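Local coordinates for glutathione s-transferase protein (Ralstonia solanacearum, PDB 3TOU), which probably catalyses the conjugation of glutathione to electrophilic substrates, as a glutathione transferase, and binds glutathione, at residues V92-A106 / T156-L169. Sequence-based numbering, arbitrary orientation.
With ACT (acetate ion), chain D.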
loop_
_atom_site.group_PDB
_atom_site.type_symbol
_atom_site.label_atom_id
_atom_site.label_comp_id
_atom_site.label_asym_id
_atom_site.label_seq_id
_atom_site.Cartn_x
_atom_site.Cartn_y
_atom_site.Cartn_z
ATOM N N VAL A 92 14.109 -4.953 1.622
ATOM C CA VAL A 92 13.750 -3.939 0.604
ATOM C C VAL A 92 12.225 -3.702 0.545
ATOM O O VAL A 92 11.793 -2.544 0.474
ATOM C CB VAL A 92 14.373 -4.259 -0.785
ATOM C CG1 VAL A 92 13.761 -3.397 -1.903
ATOM C CG2 VAL A 92 15.874 -4.010 -0.737
ATOM N N ARG A 93 11.430 -4.779 0.638
ATOM C CA ARG A 93 9.963 -4.643 0.655
ATOM C C ARG A 93 9.494 -3.875 1.905
ATOM O O ARG A 93 8.601 -3.019 1.833
ATOM C CB ARG A 93 9.252 -6.009 0.613
ATOM C CG ARG A 93 9.842 -7.101 -0.281
ATOM C CD ARG A 93 9.582 -6.899 -1.742
ATOM N NE ARG A 93 8.152 -6.859 -2.035
ATOM C CZ ARG A 93 7.632 -6.321 -3.132
ATOM N NH1 ARG A 93 8.414 -5.779 -4.057
ATOM N NH2 ARG A 93 6.324 -6.316 -3.297
ATOM N N CYS A 94 10.112 -4.174 3.045
ATOM C CA CYS A 94 9.753 -3.492 4.294
ATOM C C CYS A 94 10.144 -1.999 4.221
ATOM O O CYS A 94 9.380 -1.139 4.660
ATOM C CB CYS A 94 10.387 -4.193 5.495
ATOM S SG CYS A 94 9.894 -3.491 7.085
ATOM N N TRP A 95 11.311 -1.690 3.648
ATOM C CA TRP A 95 11.699 -0.284 3.464
ATOM C C TRP A 95 10.682 0.443 2.599
ATOM O O TRP A 95 10.317 1.589 2.884
ATOM C CB TRP A 95 13.062 -0.171 2.785
ATOM C CG TRP A 95 14.259 -0.156 3.690
ATOM C CD1 TRP A 95 15.132 -1.194 3.917
ATOM C CD2 TRP A 95 14.758 0.957 4.446
ATOM N NE1 TRP A 95 16.126 -0.799 4.786
ATOM C CE2 TRP A 95 15.924 0.517 5.123
ATOM C CE3 TRP A 95 14.326 2.276 4.633
ATOM C CZ2 TRP A 95 16.664 1.354 5.970
ATOM C CZ3 TRP A 95 15.060 3.113 5.473
ATOM C CH2 TRP A 95 16.222 2.648 6.126
ATOM N N GLU A 96 10.217 -0.226 1.545
ATOM C CA GLU A 96 9.215 0.399 0.678
ATOM C C GLU A 96 7.922 0.646 1.460
ATOM O O GLU A 96 7.296 1.690 1.307
ATOM C CB GLU A 96 8.945 -0.442 -0.575
ATOM C CG GLU A 96 7.893 0.205 -1.509
ATOM C CD GLU A 96 7.489 -0.679 -2.680
ATOM O OE1 GLU A 96 7.639 -1.918 -2.589
ATOM O OE2 GLU A 96 6.996 -0.131 -3.691
ATOM N N ALA A 97 7.542 -0.294 2.322
ATOM C CA ALA A 97 6.324 -0.105 3.138
ATOM C C ALA A 97 6.487 1.033 4.139
ATOM O O ALA A 97 5.536 1.773 4.410
ATOM C CB ALA A 97 5.911 -1.402 3.857
ATOM N N LEU A 98 7.695 1.182 4.672
ATOM C CA LEU A 98 7.957 2.262 5.629
ATOM C C LEU A 98 7.831 3.621 4.923
ATOM O O LEU A 98 7.179 4.537 5.436
ATOM C CB LEU A 98 9.357 2.102 6.234
ATOM C CG LEU A 98 9.827 3.189 7.210
ATOM C CD1 LEU A 98 8.855 3.346 8.393
ATOM C CD2 LEU A 98 11.246 2.839 7.696
ATOM N N ALA A 99 8.463 3.740 3.753
ATOM C CA ALA A 99 8.361 4.964 2.965
ATOM C C ALA A 99 6.935 5.238 2.493
ATOM O O ALA A 99 6.466 6.377 2.573
ATOM C CB ALA A 99 9.294 4.904 1.788
ATOM N N ASP A 100 6.251 4.197 2.017
ATOM C CA ASP A 100 4.868 4.344 1.558
ATOM C C ASP A 100 3.959 4.766 2.715
ATOM O O ASP A 100 3.026 5.551 2.517
ATOM C CB ASP A 100 4.347 3.037 0.961
ATOM C CG ASP A 100 4.809 2.796 -0.485
ATOM O OD1 ASP A 100 5.553 3.607 -1.093
ATOM O OD2 ASP A 100 4.373 1.761 -1.028
ATOM N N GLY A 101 4.240 4.257 3.919
ATOM C CA GLY A 101 3.469 4.627 5.109
ATOM C C GLY A 101 3.701 6.073 5.517
ATOM O O GLY A 101 2.779 6.748 5.967
ATOM N N LEU A 102 4.929 6.550 5.372
ATOM C CA LEU A 102 5.192 7.981 5.617
ATOM C C LEU A 102 4.347 8.775 4.604
ATOM O O LEU A 102 3.667 9.738 4.980
ATOM C CB LEU A 102 6.683 8.302 5.482
ATOM C CG LEU A 102 7.161 9.712 5.899
ATOM C CD1 LEU A 102 8.667 9.688 6.130
ATOM C CD2 LEU A 102 6.820 10.814 4.890
ATOM N N LEU A 103 4.380 8.352 3.338
ATOM C CA LEU A 103 3.539 8.974 2.309
ATOM C C LEU A 103 2.061 8.912 2.645
ATOM O O LEU A 103 1.368 9.917 2.473
ATOM C CB LEU A 103 3.776 8.370 0.921
ATOM C CG LEU A 103 5.141 8.602 0.298
ATOM C CD1 LEU A 103 5.138 7.938 -1.082
ATOM C CD2 LEU A 103 5.416 10.119 0.216
ATOM N N ASP A 104 1.579 7.766 3.128
ATOM C CA ASP A 104 0.155 7.624 3.513
ATOM C C ASP A 104 -0.226 8.692 4.539
ATOM O O ASP A 104 -1.276 9.324 4.424
ATOM C CB ASP A 104 -0.152 6.225 4.099
ATOM C CG ASP A 104 -0.069 5.092 3.063
ATOM O OD1 ASP A 104 -0.142 5.337 1.829
ATOM O OD2 ASP A 104 0.048 3.926 3.500
ATOM N N ALA A 105 0.633 8.897 5.530
ATOM C CA ALA A 105 0.377 9.915 6.553
ATOM C C ALA A 105 0.441 11.329 5.992
ATOM O O ALA A 105 -0.452 12.125 6.272
ATOM C CB ALA A 105 1.331 9.760 7.724
ATOM N N ALA A 106 1.469 11.636 5.198
ATOM C CA ALA A 106 1.584 12.988 4.621
ATOM C C ALA A 106 0.439 13.298 3.653
ATOM O O ALA A 106 -0.107 14.413 3.649
ATOM C CB ALA A 106 2.928 13.166 3.935
ATOM N N THR A 156 18.394 0.538 -4.596
ATOM C CA THR A 156 17.259 -0.361 -4.797
ATOM C C THR A 156 15.969 0.443 -4.723
ATOM O O THR A 156 15.985 1.678 -4.540
ATOM C CB THR A 156 17.188 -1.451 -3.706
ATOM O OG1 THR A 156 16.942 -0.835 -2.439
ATOM C CG2 THR A 156 18.481 -2.303 -3.654
ATOM N N LEU A 157 14.849 -0.267 -4.842
ATOM C CA LEU A 157 13.524 0.338 -4.644
ATOM C C LEU A 157 13.381 0.959 -3.254
ATOM O O LEU A 157 12.639 1.922 -3.095
ATOM C CB LEU A 157 12.426 -0.697 -4.877
ATOM C CG LEU A 157 10.954 -0.258 -4.800
ATOM C CD1 LEU A 157 10.667 0.943 -5.698
ATOM C CD2 LEU A 157 10.035 -1.426 -5.105
ATOM N N ALA A 158 14.122 0.439 -2.271
ATOM C CA ALA A 158 14.118 1.016 -0.917
ATOM C C ALA A 158 14.577 2.472 -0.941
ATOM O O ALA A 158 13.918 3.354 -0.389
ATOM C CB ALA A 158 14.991 0.188 0.027
ATOM N N ASP A 159 15.691 2.725 -1.617
ATOM C CA ASP A 159 16.225 4.083 -1.735
ATOM C C ASP A 159 15.301 5.000 -2.513
ATOM O O ASP A 159 15.107 6.155 -2.116
ATOM C CB ASP A 159 17.585 4.035 -2.420
ATOM C CG ASP A 159 18.542 3.129 -1.700
ATOM O OD1 ASP A 159 18.929 3.471 -0.567
ATOM O OD2 ASP A 159 18.876 2.063 -2.253
ATOM N N ILE A 160 14.744 4.485 -3.615
ATOM C CA ILE A 160 13.797 5.258 -4.437
ATOM C C ILE A 160 12.599 5.699 -3.599
ATOM O O ILE A 160 12.243 6.886 -3.578
ATOM C CB ILE A 160 13.335 4.456 -5.679
ATOM C CG1 ILE A 160 14.516 4.250 -6.640
ATOM C CG2 ILE A 160 12.125 5.135 -6.380
ATOM C CD1 ILE A 160 14.236 3.274 -7.773
ATOM N N ALA A 161 12.012 4.742 -2.889
ATOM C CA ALA A 161 10.848 5.004 -2.039
ATOM C C ALA A 161 11.149 6.022 -0.944
ATOM O O ALA A 161 10.378 6.967 -0.753
ATOM C CB ALA A 161 10.313 3.712 -1.458
ATOM N N VAL A 162 12.270 5.843 -0.242
ATOM C CA VAL A 162 12.653 6.783 0.819
ATOM C C VAL A 162 12.879 8.189 0.224
ATOM O O VAL A 162 12.404 9.196 0.763
ATOM C CB VAL A 162 13.908 6.287 1.594
ATOM C CG1 VAL A 162 14.473 7.392 2.507
ATOM C CG2 VAL A 162 13.576 5.052 2.428
ATOM N N GLY A 163 13.594 8.245 -0.892
ATOM C CA GLY A 163 13.834 9.506 -1.605
ATOM C C GLY A 163 12.559 10.261 -1.955
ATOM O O GLY A 163 12.452 11.472 -1.726
ATOM N N CYS A 164 11.583 9.540 -2.492
ATOM C CA CYS A 164 10.297 10.139 -2.852
ATOM C C CYS A 164 9.549 10.664 -1.619
ATOM O O CYS A 164 8.926 11.734 -1.673
ATOM C CB CYS A 164 9.434 9.133 -3.599
ATOM S SG CYS A 164 10.058 8.773 -5.260
ATOM N N ALA A 165 9.611 9.913 -0.524
ATOM C CA ALA A 165 9.006 10.352 0.745
ATOM C C ALA A 165 9.632 11.633 1.312
ATOM O O ALA A 165 8.909 12.554 1.693
ATOM C CB ALA A 165 9.037 9.239 1.790
ATOM N N LEU A 166 10.965 11.692 1.371
ATOM C CA LEU A 166 11.638 12.897 1.873
ATOM C C LEU A 166 11.342 14.097 0.978
ATOM O O LEU A 166 11.037 15.183 1.477
ATOM C CB LEU A 166 13.156 12.685 1.990
ATOM C CG LEU A 166 13.582 11.545 2.923
ATOM C CD1 LEU A 166 15.086 11.357 2.901
ATOM C CD2 LEU A 166 13.111 11.779 4.336
ATOM N N ALA A 167 11.394 13.884 -0.340
ATOM C CA ALA A 167 11.066 14.940 -1.313
ATOM C C ALA A 167 9.631 15.421 -1.164
ATOM O O ALA A 167 9.345 16.605 -1.332
ATOM C CB ALA A 167 11.270 14.445 -2.727
ATOM N N TYR A 168 8.726 14.496 -0.862
ATOM C CA TYR A 168 7.332 14.855 -0.676
ATOM C C TYR A 168 7.127 15.730 0.565
ATOM O O TYR A 168 6.317 16.663 0.542
ATOM C CB TYR A 168 6.429 13.619 -0.664
ATOM C CG TYR A 168 4.962 13.980 -0.668
ATOM C CD1 TYR A 168 4.369 14.532 -1.804
ATOM C CD2 TYR A 168 4.183 13.814 0.476
ATOM C CE1 TYR A 168 3.022 14.895 -1.801
ATOM C CE2 TYR A 168 2.845 14.163 0.487
ATOM C CZ TYR A 168 2.271 14.702 -0.649
ATOM O OH TYR A 168 0.925 15.046 -0.613
ATOM N N LEU A 169 7.862 15.437 1.638
ATOM C CA LEU A 169 7.864 16.315 2.810
ATOM C C LEU A 169 8.358 17.727 2.463
ATOM O O LEU A 169 7.747 18.704 2.884
ATOM C CB LEU A 169 8.692 15.721 3.953
ATOM C CG LEU A 169 8.128 14.448 4.595
ATOM C CD1 LEU A 169 9.062 14.004 5.730
ATOM C CD2 LEU A 169 6.692 14.688 5.123
HETATM C C ACT D . -0.622 15.798 -3.443
HETATM O O ACT D . -1.326 16.518 -4.179
HETATM O OXT ACT D . 0.095 16.391 -2.613
HETATM C CH3 ACT D . -0.638 14.309 -3.555
HETATM O O HOH W 1 7.523 5.607 -1.593
#
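The side chain of Tyr-168 leaves its helix with CG opposite the backbone N (chi1 -172°), which sets the edge of its ring against CB of Ala-106, 3.6 Å from CE2. Leu-103, whose CG is instead anti to its carbonyl carbon (chi1 -66°), brings CD2 over to Tyr-168 CB and the CA of Ala-165. Tyr-168 OH donates a short 2.5 Å hydrogen bond to OXT of an acetate, probably from the crystallisation liquor, that Arg-172 also holds. Leu-102 and Leu-169 meet tip to tip, CD2 to CG at 3.9 Å. Toward the N-terminal ends of both segments, small residues let the axes of 92-106 and 157-169, nearly parallel (9°), approach to 8.2 Å: Ala-99 CB rests 3.4 Å from the carbonyl O of Ala-161, and Ala-158 CB lies 3.4 Å from Trp-95 CB. Farther out on the indole of Trp-95, CE3 meets CG2 of Val-162. No direct hydrogen bond crosses between the two segments; a water bridges them, donating to Asp-100 OD1 and Ala-161 O. Leu-157 CD2 packs against the carboxylate of Glu-96, whose OE2 forms a salt bridge with Lys-16, as does Asp-100 OD1. At the N-terminus of helix 157-172, Thr-156 OG1 accepts from Ala-158 N, and Thr-156 N donates to Asp-159 OD2 at 2.8 Å: a capping box, with Val-92 CG2 packing against OG1 of Thr-156. This buried pair belongs to the all-helical C-terminal domain of the glutathione transferase fold. Helix 12-23 of the thioredoxin-like domain packs on Leu-103 and Leu-157, helix 123-144 on Leu-102 and Leu-166, and helix 183-193 on Asp-159 and Val-162.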